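Local structure of CMP/dCMP-type deaminase domain-containing protein (Aspergillus oryzae RIB40, 7DRY) at residues A[25-37]-A[85-99]. The protein is a zinc-binding deaminase of the cytidine deaminase fold that probably carries out the deamination step of fungal riboflavin biosynthesis. Numbering follows the deposited sequence.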
loop_
_atom_site.group_PDB
_atom_site.type_symbol
_atom_site.label_atom_id
_atom_site.label_comp_id
_atom_site.label_asym_id
_atom_site.label_seq_id
_atom_site.Cartn_x
_atom_site.Cartn_y
_atom_site.Cartn_z
ATOM N N ASN A 25 -2.434 9.671 12.606
ATOM C CA ASN A 25 -2.076 8.603 11.688
ATOM C C ASN A 25 -3.217 8.317 10.715
ATOM O O ASN A 25 -4.334 8.820 10.849
ATOM C CB ASN A 25 -1.593 7.347 12.428
ATOM C CG ASN A 25 -2.715 6.585 13.120
ATOM O OD1 ASN A 25 -3.835 7.083 13.268
ATOM N ND2 ASN A 25 -2.408 5.366 13.564
ATOM N N PHE A 26 -2.897 7.542 9.690
ATOM C CA PHE A 26 -3.869 7.097 8.701
ATOM C C PHE A 26 -3.795 5.582 8.682
ATOM O O PHE A 26 -2.780 5.010 8.273
ATOM C CB PHE A 26 -3.554 7.698 7.330
ATOM C CG PHE A 26 -3.946 9.145 7.211
ATOM C CD1 PHE A 26 -3.162 10.140 7.776
ATOM C CD2 PHE A 26 -5.107 9.505 6.553
ATOM C CE1 PHE A 26 -3.534 11.482 7.682
ATOM C CE2 PHE A 26 -5.487 10.840 6.451
ATOM C CZ PHE A 26 -4.699 11.826 7.013
ATOM N N ARG A 27 -4.863 4.945 9.151
ATOM C CA ARG A 27 -4.892 3.503 9.355
ATOM C C ARG A 27 -5.163 2.814 8.027
ATOM O O ARG A 27 -6.274 2.899 7.493
ATOM C CB ARG A 27 -5.955 3.156 10.388
ATOM C CG ARG A 27 -5.646 3.772 11.733
ATOM C CD ARG A 27 -6.864 3.767 12.611
ATOM N NE ARG A 27 -7.118 2.462 13.211
ATOM C CZ ARG A 27 -8.298 1.839 13.184
ATOM N NH1 ARG A 27 -9.334 2.377 12.547
ATOM N NH2 ARG A 27 -8.439 0.687 13.809
ATOM N N VAL A 28 -4.139 2.140 7.504
ATOM C CA VAL A 28 -4.128 1.590 6.157
ATOM C C VAL A 28 -3.617 0.156 6.248
ATOM O O VAL A 28 -2.867 -0.196 7.162
ATOM C CB VAL A 28 -3.241 2.478 5.243
ATOM C CG1 VAL A 28 -3.060 1.885 3.852
ATOM C CG2 VAL A 28 -3.831 3.872 5.121
ATOM N N GLY A 29 -4.058 -0.680 5.309
ATOM C CA GLY A 29 -3.572 -2.046 5.207
ATOM C C GLY A 29 -3.094 -2.325 3.796
ATOM O O GLY A 29 -3.591 -1.751 2.825
ATOM N N ALA A 30 -2.116 -3.225 3.693
ATOM C CA ALA A 30 -1.501 -3.546 2.413
ATOM C C ALA A 30 -1.235 -5.039 2.323
ATOM O O ALA A 30 -0.835 -5.668 3.311
ATOM C CB ALA A 30 -0.167 -2.810 2.240
ATOM N N ILE A 31 -1.433 -5.597 1.124
ATOM C CA ILE A 31 -1.189 -7.014 0.855
ATOM C C ILE A 31 -0.417 -7.109 -0.449
ATOM O O ILE A 31 -0.840 -6.550 -1.465
ATOM C CB ILE A 31 -2.501 -7.812 0.751
ATOM C CG1 ILE A 31 -3.226 -7.821 2.102
ATOM C CG2 ILE A 31 -2.214 -9.257 0.316
ATOM C CD1 ILE A 31 -4.651 -8.384 2.048
ATOM N N LEU A 32 0.710 -7.806 -0.417
ATOM C CA LEU A 32 1.549 -8.004 -1.593
ATOM C C LEU A 32 1.310 -9.413 -2.125
ATOM O O LEU A 32 1.378 -10.385 -1.363
ATOM C CB LEU A 32 3.015 -7.814 -1.213
ATOM C CG LEU A 32 4.028 -7.936 -2.357
ATOM C CD1 LEU A 32 3.777 -6.855 -3.410
ATOM C CD2 LEU A 32 5.433 -7.835 -1.791
ATOM N N VAL A 33 0.994 -9.517 -3.422
ATOM C CA VAL A 33 0.546 -10.758 -4.049
ATOM C C VAL A 33 1.458 -11.081 -5.228
ATOM O O VAL A 33 1.874 -10.178 -5.964
ATOM C CB VAL A 33 -0.907 -10.586 -4.544
ATOM C CG1 VAL A 33 -1.409 -11.835 -5.263
ATOM C CG2 VAL A 33 -1.831 -10.223 -3.372
ATOM N N SER A 34 1.752 -12.369 -5.421
ATOM C CA SER A 34 2.383 -12.868 -6.645
ATOM C C SER A 34 1.301 -13.481 -7.527
ATOM O O SER A 34 0.591 -14.403 -7.102
ATOM C CB SER A 34 3.461 -13.912 -6.350
ATOM O OG SER A 34 3.875 -14.564 -7.548
ATOM N N ARG A 35 1.181 -12.975 -8.748
ATOM C CA ARG A 35 0.084 -13.303 -9.646
ATOM C C ARG A 35 0.645 -13.705 -11.004
ATOM O O ARG A 35 1.591 -13.086 -11.504
ATOM C CB ARG A 35 -0.819 -12.065 -9.801
ATOM C CG ARG A 35 -1.900 -12.179 -10.856
ATOM C CD ARG A 35 -2.923 -11.066 -10.665
ATOM N NE ARG A 35 -3.656 -11.235 -9.416
ATOM C CZ ARG A 35 -4.253 -10.245 -8.757
ATOM N NH1 ARG A 35 -4.218 -9.003 -9.234
ATOM N NH2 ARG A 35 -4.888 -10.500 -7.621
ATOM N N LYS A 36 0.048 -14.722 -11.619
ATOM C CA LYS A 36 0.454 -15.089 -12.969
ATOM C C LYS A 36 0.172 -13.938 -13.928
ATOM O O LYS A 36 -0.867 -13.281 -13.845
ATOM C CB LYS A 36 -0.304 -16.337 -13.438
ATOM C CG LYS A 36 0.141 -17.625 -12.767
ATOM C CD LYS A 36 1.582 -17.969 -13.115
ATOM C CE LYS A 36 1.754 -18.271 -14.591
ATOM N NZ LYS A 36 1.609 -19.719 -14.927
ATOM N N GLU A 37 1.112 -13.672 -14.829
ATOM C CA GLU A 37 0.857 -12.665 -15.846
ATOM C C GLU A 37 -0.090 -13.221 -16.898
ATOM O O GLU A 37 -0.128 -14.425 -17.154
ATOM C CB GLU A 37 2.163 -12.199 -16.488
ATOM C CG GLU A 37 2.861 -11.142 -15.640
ATOM C CD GLU A 37 4.361 -11.150 -15.789
ATOM O OE1 GLU A 37 4.996 -10.114 -15.479
ATOM O OE2 GLU A 37 4.909 -12.182 -16.210
ATOM N N LEU A 85 12.809 -10.021 -2.696
ATOM C CA LEU A 85 11.443 -10.206 -3.161
ATOM C C LEU A 85 11.427 -11.153 -4.361
ATOM O O LEU A 85 12.382 -11.192 -5.152
ATOM C CB LEU A 85 10.833 -8.874 -3.575
ATOM C CG LEU A 85 10.418 -7.989 -2.402
ATOM C CD1 LEU A 85 10.142 -6.571 -2.914
ATOM C CD2 LEU A 85 9.213 -8.567 -1.666
ATOM N N PRO A 86 10.347 -11.917 -4.531
ATOM C CA PRO A 86 10.274 -12.844 -5.670
ATOM C C PRO A 86 10.416 -12.118 -6.997
ATOM O O PRO A 86 9.940 -10.992 -7.168
ATOM C CB PRO A 86 8.874 -13.455 -5.538
ATOM C CG PRO A 86 8.507 -13.281 -4.123
ATOM C CD PRO A 86 9.158 -12.005 -3.667
ATOM N N SER A 87 11.062 -12.798 -7.947
ATOM C CA SER A 87 11.251 -12.263 -9.292
ATOM C C SER A 87 11.292 -13.475 -10.223
ATOM O O SER A 87 12.360 -13.972 -10.581
ATOM C CB SER A 87 12.525 -11.432 -9.383
ATOM O OG SER A 87 12.578 -10.732 -10.617
ATOM N N GLU A 88 10.110 -13.894 -10.672
ATOM C CA GLU A 88 9.955 -14.932 -11.674
ATOM C C GLU A 88 9.294 -14.325 -12.905
ATOM O O GLU A 88 8.291 -13.611 -12.772
ATOM C CB GLU A 88 9.079 -16.066 -11.122
ATOM C CG GLU A 88 9.381 -16.424 -9.672
ATOM C CD GLU A 88 8.201 -17.071 -8.972
ATOM O OE1 GLU A 88 7.714 -16.500 -7.968
ATOM O OE2 GLU A 88 7.758 -18.147 -9.431
ATOM N N PRO A 89 9.813 -14.573 -14.109
ATOM C CA PRO A 89 9.368 -13.783 -15.270
ATOM C C PRO A 89 7.898 -13.923 -15.634
ATOM O O PRO A 89 7.351 -12.987 -16.228
ATOM C CB PRO A 89 10.284 -14.266 -16.398
ATOM C CG PRO A 89 11.481 -14.835 -15.707
ATOM C CD PRO A 89 10.962 -15.433 -14.433
ATOM N N ASP A 90 7.245 -15.047 -15.316
ATOM C CA ASP A 90 5.855 -15.283 -15.703
ATOM C C ASP A 90 4.853 -14.828 -14.651
ATOM O O ASP A 90 3.647 -14.822 -14.918
ATOM C CB ASP A 90 5.630 -16.770 -15.999
ATOM C CG ASP A 90 6.211 -17.196 -17.331
ATOM O OD1 ASP A 90 6.762 -16.331 -18.049
ATOM O OD2 ASP A 90 6.112 -18.395 -17.659
ATOM N N ARG A 91 5.328 -14.463 -13.471
ATOM C CA ARG A 91 4.526 -13.921 -12.388
ATOM C C ARG A 91 4.951 -12.489 -12.110
ATOM O O ARG A 91 6.108 -12.117 -12.327
ATOM C CB ARG A 91 4.679 -14.727 -11.086
ATOM C CG ARG A 91 4.268 -16.176 -11.235
ATOM C CD ARG A 91 4.397 -16.927 -9.924
ATOM N NE ARG A 91 3.250 -16.605 -9.095
ATOM C CZ ARG A 91 2.137 -17.324 -9.062
ATOM N NH1 ARG A 91 2.024 -18.423 -9.793
ATOM N NH2 ARG A 91 1.136 -16.939 -8.301
ATOM N N LYS A 92 4.004 -11.692 -11.631
ATOM C CA LYS A 92 4.266 -10.312 -11.268
ATOM C C LYS A 92 3.836 -10.077 -9.831
ATOM O O LYS A 92 2.929 -10.737 -9.318
ATOM C CB LYS A 92 3.528 -9.329 -12.191
ATOM C CG LYS A 92 2.008 -9.392 -12.124
ATOM C CD LYS A 92 1.415 -8.295 -13.018
ATOM C CE LYS A 92 -0.087 -8.431 -13.195
ATOM N NZ LYS A 92 -0.582 -7.435 -14.206
ATOM N N LEU A 93 4.498 -9.122 -9.189
ATOM C CA LEU A 93 4.136 -8.710 -7.842
ATOM C C LEU A 93 3.172 -7.538 -7.943
ATOM O O LEU A 93 3.421 -6.575 -8.683
ATOM C CB LEU A 93 5.376 -8.278 -7.067
ATOM C CG LEU A 93 6.326 -9.401 -6.659
ATOM C CD1 LEU A 93 7.589 -8.796 -6.060
ATOM C CD2 LEU A 93 5.647 -10.323 -5.646
ATOM N N VAL A 94 2.067 -7.639 -7.221
ATOM C CA VAL A 94 1.035 -6.615 -7.184
ATOM C C VAL A 94 0.784 -6.295 -5.720
ATOM O O VAL A 94 0.681 -7.209 -4.895
ATOM C CB VAL A 94 -0.254 -7.144 -7.840
ATOM C CG1 VAL A 94 -1.401 -6.193 -7.621
ATOM C CG2 VAL A 94 -0.016 -7.418 -9.325
ATOM N N MET A 95 0.693 -5.012 -5.390
ATOM C CA MET A 95 0.356 -4.595 -4.036
ATOM C C MET A 95 -1.028 -3.967 -4.002
ATOM O O MET A 95 -1.324 -3.051 -4.778
ATOM C CB MET A 95 1.394 -3.630 -3.464
ATOM C CG MET A 95 1.124 -3.318 -1.992
ATOM S SD MET A 95 2.280 -2.152 -1.254
ATOM C CE MET A 95 3.653 -3.252 -0.890
ATOM N N TYR A 96 -1.878 -4.488 -3.120
ATOM C CA TYR A 96 -3.144 -3.859 -2.778
ATOM C C TYR A 96 -2.946 -3.027 -1.519
ATOM O O TYR A 96 -2.238 -3.434 -0.593
ATOM C CB TYR A 96 -4.205 -4.924 -2.503
ATOM C CG TYR A 96 -4.631 -5.691 -3.726
ATOM C CD1 TYR A 96 -3.954 -6.851 -4.125
ATOM C CD2 TYR A 96 -5.718 -5.270 -4.488
ATOM C CE1 TYR A 96 -4.348 -7.554 -5.260
ATOM C CE2 TYR A 96 -6.113 -5.963 -5.625
ATOM C CZ TYR A 96 -5.437 -7.108 -6.000
ATOM O OH TYR A 96 -5.832 -7.795 -7.113
ATOM N N VAL A 97 -3.552 -1.847 -1.492
ATOM C CA VAL A 97 -3.442 -0.970 -0.332
ATOM C C VAL A 97 -4.698 -0.114 -0.291
ATOM O O VAL A 97 -5.215 0.267 -1.340
ATOM C CB VAL A 97 -2.130 -0.153 -0.405
ATOM C CG1 VAL A 97 -2.042 0.626 -1.694
ATOM C CG2 VAL A 97 -1.969 0.757 0.786
ATOM N N THR A 98 -5.227 0.150 0.910
ATOM C CA THR A 98 -6.532 0.811 0.941
ATOM C C THR A 98 -6.453 2.217 0.356
ATOM O O THR A 98 -7.354 2.633 -0.377
ATOM C CB THR A 98 -7.164 0.814 2.337
ATOM O OG1 THR A 98 -6.301 1.471 3.272
ATOM C CG2 THR A 98 -7.468 -0.605 2.806
ATOM N N MET A 99 -5.384 2.958 0.650
ATOM C CA MET A 99 -5.231 4.325 0.165
ATOM C C MET A 99 -4.045 4.428 -0.788
ATOM O O MET A 99 -3.127 3.606 -0.757
ATOM C CB MET A 99 -5.047 5.290 1.344
ATOM C CG MET A 99 -6.211 5.273 2.340
ATOM S SD MET A 99 -6.108 6.547 3.596
ATOM C CE MET A 99 -6.531 8.018 2.651
HETATM O O HOH W 1 -7.894 2.459 5.319
HETATM O O HOH W 2 6.390 -14.024 -7.894
HETATM O O HOH W 3 4.533 -20.147 -16.355
#
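Ile-31 with Tyr-96, Val-33 with Val-94 and Arg-35 with Lys-92 each exchange two backbone hydrogen bonds across these antiparallel strands; the one from Val-94 N to Val-33 O, 2.8 Å long, is nearly straight. Ala-30 and Leu-32 turn their backbone bonds to strand 46-52 instead, at Gly-51 and at Val-48 and Ser-49, whereas Gly-29 N is buried without a partner. At one end Thr-98 N reaches Gly-29 O, and a water joins Arg-27 O to Thr-98 OG1; at the other Glu-37 N donates to Asp-90 O, beside the type I turn Glu-88 to Arg-91.

Two arginines satisfy oxygens left over by this strand pairing. Arg-91 holds Ser-34 side-on: NE meets the OG at 2.6 Å, while NH2 lies 2.9 Å from the carbonyl O of Ser-34, approaching from above the carbonyl plane. Serine fits because its OG, turned away from its own backbone N (chi1 169°), also meets a water that donates to Glu-88 OE1. Arg-91 NH2 has a second acceptor in Asp-44 O. On the opposite face, with Ile-31 and Val-33, Arg-35 points both terminal nitrogens end-on at Tyr-96 OH, each 2.9 Å away and in the guanidinium plane, which stands 71° from the ring. Tyr-96 OH also bonds His-5 ND1, and Arg-35 NH2 bonds Asp-45 OD2.

On the Ser-34 face Leu-32, its CG anti to the backbone N (chi1 -178°), uses two methyls for two partners: CD1 rests on Met-95 CB at 4.0 Å, CD2 on Leu-85 CD2. Val-28 CG1 presses tightly on Val-97 CG2, 3.4 Å away.

Within the mixed sheet, strand 29-36 runs between 46-52 and 91-97, and 91-97 next meets 127-132. Helix 5-16 covers the Ile-31 and Tyr-96 face; helix 62-73 packs against Met-95 through Glu-63, a zinc-site residue not bound to the metal here.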